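Dihydrodipicolinate synthase (Agrobacterium tumefaciens str., PDB 3B4U) catalyses the condensation of pyruvate with aspartate semialdehyde, the first committed step of the lysine branch, through a Schiff-base intermediate. Local coordinates at the interface of chains A and B. Numbering follows the deposited sequence. Chains: chain A/B, Dihydrodipicolinate synthase.

Contact 1: the interface of chains A and B. Residues chain A 53-56, 86; chain B 55, 83, 85-86.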
# COMPACT_ATOMS: atom_id res chain seq x y z
N VAL A 53 -9.54 1.74 -6.07
CA VAL A 53 -10.96 1.73 -5.78
C VAL A 53 -11.12 1.96 -4.30
O VAL A 53 -10.55 1.26 -3.46
CB VAL A 53 -11.60 0.42 -6.24
CG1 VAL A 53 -13.07 0.37 -5.81
CG2 VAL A 53 -11.47 0.32 -7.75
N GLY A 54 -11.90 2.98 -3.94
CA GLY A 54 -12.06 3.35 -2.56
C GLY A 54 -12.78 2.31 -1.73
O GLY A 54 -13.47 1.43 -2.23
N SER A 55 -12.61 2.41 -0.42
CA SER A 55 -13.24 1.52 0.51
C SER A 55 -14.77 1.65 0.51
O SER A 55 -15.45 0.66 0.82
CB SER A 55 -12.72 1.74 1.94
OG SER A 55 -11.34 1.42 2.01
N ARG A 56 -15.30 2.80 0.16
CA ARG A 56 -16.74 2.93 -0.00
C ARG A 56 -17.15 2.49 -1.39
O ARG A 56 -18.16 1.77 -1.54
CB ARG A 56 -17.22 4.37 0.24
CG ARG A 56 -16.79 5.00 1.51
CD ARG A 56 -17.01 4.13 2.68
NE ARG A 56 -16.86 4.91 3.91
CZ ARG A 56 -17.82 5.64 4.46
NH1 ARG A 56 -19.04 5.64 3.98
NH2 ARG A 56 -17.56 6.35 5.54
N ASP A 86 -8.45 -3.51 8.31
CA ASP A 86 -9.12 -3.30 7.04
C ASP A 86 -9.18 -4.58 6.21
O ASP A 86 -10.18 -4.81 5.55
CB ASP A 86 -8.47 -2.20 6.23
CG ASP A 86 -8.66 -0.84 6.81
OD1 ASP A 86 -9.10 -0.67 7.98
OD2 ASP A 86 -8.45 0.12 6.02
N SER B 55 -8.42 1.61 9.57
CA SER B 55 -9.17 2.80 9.25
C SER B 55 -10.16 3.17 10.35
O SER B 55 -10.50 4.35 10.49
CB SER B 55 -9.93 2.63 7.91
OG SER B 55 -8.98 2.56 6.86
N SER B 83 -5.87 4.80 -2.58
CA SER B 83 -7.01 5.28 -3.35
C SER B 83 -7.25 6.74 -3.04
O SER B 83 -7.02 7.24 -1.93
CB SER B 83 -8.27 4.46 -3.03
OG SER B 83 -8.67 4.65 -1.68
N GLU B 85 -10.25 8.08 -2.84
CA GLU B 85 -11.35 8.18 -1.88
C GLU B 85 -10.86 8.06 -0.46
O GLU B 85 -11.22 8.86 0.41
CB GLU B 85 -12.40 7.10 -2.18
CG GLU B 85 -13.59 7.16 -1.24
CD GLU B 85 -14.70 6.24 -1.68
OE1 GLU B 85 -14.54 5.01 -1.58
OE2 GLU B 85 -15.76 6.75 -2.14
N ASP B 86 -10.03 7.07 -0.19
CA ASP B 86 -9.60 6.87 1.20
C ASP B 86 -8.60 7.95 1.63
O ASP B 86 -8.65 8.39 2.76
CB ASP B 86 -8.99 5.50 1.39
CG ASP B 86 -9.98 4.40 1.36
OD1 ASP B 86 -11.10 4.57 0.87
OD2 ASP B 86 -9.64 3.33 1.89
O HOH W 1 -9.17 2.07 -1.17
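A:Ser55 and B:Asp86 meet as a two-pronged clamp across the dimer of this dihydrodipicolinate synthase, a TIM-barrel enzyme of the Schiff-base aldolase family. The serine gives both its hydroxyl and its backbone N-H to one carboxylate. A:Ser55 OG lies 2.6 Å from B:Asp86 OD2 and uses the syn lone pair of that oxygen. A:Ser55 N reaches B:Asp86 OD1 at 2.9 Å. That bond is nearly straight, 170° at the hydrogen, but it comes in 27° out of the carboxylate plane. Two donors on two oxygens restrict rotation of the carboxylate.

The same clamp forms with the chains exchanged. B:Ser55 OG bonds to A:Asp86 OD2, and B:Ser55 N to A:Asp86 OD1. The two aspartates face the two-fold axis, with A:Asp86 OD2 and B:Asp86 OD2 5.4 Å apart. Their like charges are probably offset in part by the N-H groups and hydroxyls that hold each one.

Next to the clamp, B:Glu85 OE1 takes the backbone N-H of A:Arg56 at 2.9 Å. The donor sits above the carboxylate plane and the bond is bent. Thus B:Asp86 and B:Glu85 take successive N-H groups at the start of A helix 55-67. The helix end would favour such negative charges. B:Glu85 gets there with CG anti to its backbone N (chi1 -179°) and an extended chain. The guanidinium of A:Arg56 makes no salt bridge here: its NE stays 6.0 Å from B:Glu85 OE1. A:Arg56 CB packs against the carboxylate of B:Glu85 instead.

Further out, B:Ser83 OG accepts the N-H of B:Asp86 at 3.2 Å and caps the start of B helix 84-96. It also bonds to water 1, which reaches A:Val53 O at 2.8 Å. The water thus ties the cap to the backbone just ahead of the opposing helix. B:Ser83 CB and B:Glu85 CB both pack against A:Gly54 CA.

Contact 2: the interface of chains A and B. Residues chain A 46, 80, 108, 139, 141, 144-145; chain B 109, 111.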
# COMPACT_ATOMS: atom_id res chain seq x y z
N THR A 46 -5.46 -6.52 -9.22
CA THR A 46 -4.49 -5.61 -9.84
C THR A 46 -5.00 -5.07 -11.18
O THR A 46 -4.94 -3.86 -11.43
CB THR A 46 -3.14 -6.32 -10.01
OG1 THR A 46 -2.70 -6.77 -8.71
CG2 THR A 46 -2.10 -5.43 -10.64
N LEU A 80 -6.42 -5.69 -0.91
CA LEU A 80 -5.07 -5.20 -1.24
C LEU A 80 -4.66 -4.11 -0.26
O LEU A 80 -4.08 -3.09 -0.65
CB LEU A 80 -5.02 -4.64 -2.68
CG LEU A 80 -5.54 -5.50 -3.83
CD1 LEU A 80 -5.48 -4.73 -5.14
CD2 LEU A 80 -4.83 -6.85 -3.94
N SER A 108 1.66 -4.26 1.88
CA SER A 108 2.58 -3.84 0.82
C SER A 108 3.15 -2.43 1.03
O SER A 108 3.59 -1.80 0.07
CB SER A 108 1.89 -3.98 -0.55
OG SER A 108 0.79 -3.10 -0.68
N TYR A 139 -2.22 -13.94 -2.41
CA TYR A 139 -1.81 -13.35 -3.67
C TYR A 139 -0.31 -13.08 -3.69
O TYR A 139 0.18 -12.21 -2.98
CB TYR A 139 -2.61 -12.07 -3.86
CG TYR A 139 -2.63 -11.43 -5.22
CD1 TYR A 139 -2.12 -12.03 -6.38
CD2 TYR A 139 -3.21 -10.19 -5.37
CE1 TYR A 139 -2.18 -11.40 -7.62
CE2 TYR A 139 -3.31 -9.56 -6.62
CZ TYR A 139 -2.78 -10.17 -7.72
OH TYR A 139 -2.88 -9.53 -8.93
N ILE A 141 2.35 -11.63 -5.84
CA ILE A 141 2.61 -10.78 -7.01
C ILE A 141 3.76 -9.83 -6.65
O ILE A 141 3.62 -8.61 -6.55
CB ILE A 141 1.33 -10.08 -7.51
CG1 ILE A 141 1.62 -9.35 -8.83
CG2 ILE A 141 0.68 -9.18 -6.44
CD1 ILE A 141 0.37 -8.81 -9.50
N VAL A 144 4.65 -6.30 -8.04
CA VAL A 144 3.83 -5.18 -7.64
C VAL A 144 3.97 -4.92 -6.14
O VAL A 144 4.27 -3.81 -5.73
CB VAL A 144 2.37 -5.40 -8.04
CG1 VAL A 144 1.53 -4.24 -7.54
CG2 VAL A 144 2.25 -5.58 -9.54
N THR A 145 3.76 -5.93 -5.29
CA THR A 145 3.80 -5.70 -3.85
C THR A 145 5.20 -5.66 -3.26
O THR A 145 5.36 -5.17 -2.15
CB THR A 145 3.03 -6.80 -3.08
OG1 THR A 145 3.66 -8.03 -3.41
CG2 THR A 145 1.57 -6.82 -3.43
N TYR B 109 0.94 1.09 -4.17
CA TYR B 109 0.70 -0.26 -4.68
C TYR B 109 1.31 -0.40 -6.08
O TYR B 109 2.28 -1.14 -6.28
CB TYR B 109 -0.80 -0.58 -4.63
CG TYR B 109 -1.12 -2.01 -4.99
CD1 TYR B 109 -1.09 -3.05 -4.05
CD2 TYR B 109 -1.43 -2.36 -6.29
CE1 TYR B 109 -1.41 -4.35 -4.42
CE2 TYR B 109 -1.73 -3.67 -6.65
CZ TYR B 109 -1.71 -4.65 -5.73
OH TYR B 109 -2.01 -5.97 -6.07
N LYS B 111 3.67 0.35 -9.09
CA LYS B 111 5.09 0.70 -9.15
C LYS B 111 5.43 1.45 -10.43
O LYS B 111 4.71 1.39 -11.41
CB LYS B 111 5.92 -0.58 -9.08
CG LYS B 111 5.71 -1.38 -7.78
CD LYS B 111 6.39 -0.71 -6.62
CE LYS B 111 6.08 -1.36 -5.26
NZ LYS B 111 4.66 -1.16 -4.81
O HOH W 2 4.66 -2.47 -2.32
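B:Tyr109 lies in a loop with phi -96° and psi -65°, and its side chain crosses into the active site of chain A. CG stands anti to the backbone N (chi1 -173°), beside the carbonyl carbon, and the ring points into chain A. The phenol OH bonds to A:Thr46 OG1 at 2.8 Å. A:Thr46 OG1 lies at the edge of the B:Tyr109 ring, in its plane. It also bonds to A:Tyr139 OH, again at 2.8 Å. The three hydroxyls form the tyrosine-threonine-tyrosine triad of the family, thought to relay protons, with one tyrosine lent by the partner.

A:Val144 CG1 sits over one face of the B:Tyr109 ring, 3.8 Å from its centroid and offset toward the rim. A:Leu80 CD1 packs against CZ, and A:Thr145 CG2 lies near CE1. Behind the triad, A:Ile141 CG2 covers the centre of one face of A:Tyr139.

B:Lys111 secures the backbone on both sides. Its chain bends at chi2 and chi4 to bring NZ 2.8 Å from A:Val144 O, almost in line with the C=O bond. NZ also bonds to B:Tyr109 O, from above the carbonyl plane, and to water 2. That water bonds to A:Ser108 O and A:Thr145 O.

The site sits at the C-terminal mouth of the chain A barrel, where A:Tyr139 lies near the end of strand 136-140 and A:Thr46 and A:Leu80 follow strands 40-43 and 75-79.

The centres of the C-alpha atoms of contact 1 and contact 2 are about 16 Å apart, and no residue is common to both. Both belong to one two-fold interface. Contact 1 already holds both copies of the Ser55-Asp86 clamp, and contact 2 recurs at the other active site. They are joined through the chain: A:Leu80 in contact 2 follows strand 75-79, shortly before helix 84-96, which carries A:Asp86 of contact 1. Contact 1 is polar and pins helix starts together. Contact 2 completes an active site with a partner side chain. The polar clamps therefore probably fix how the barrels are placed, and catalysis would depend on that dimer pairing.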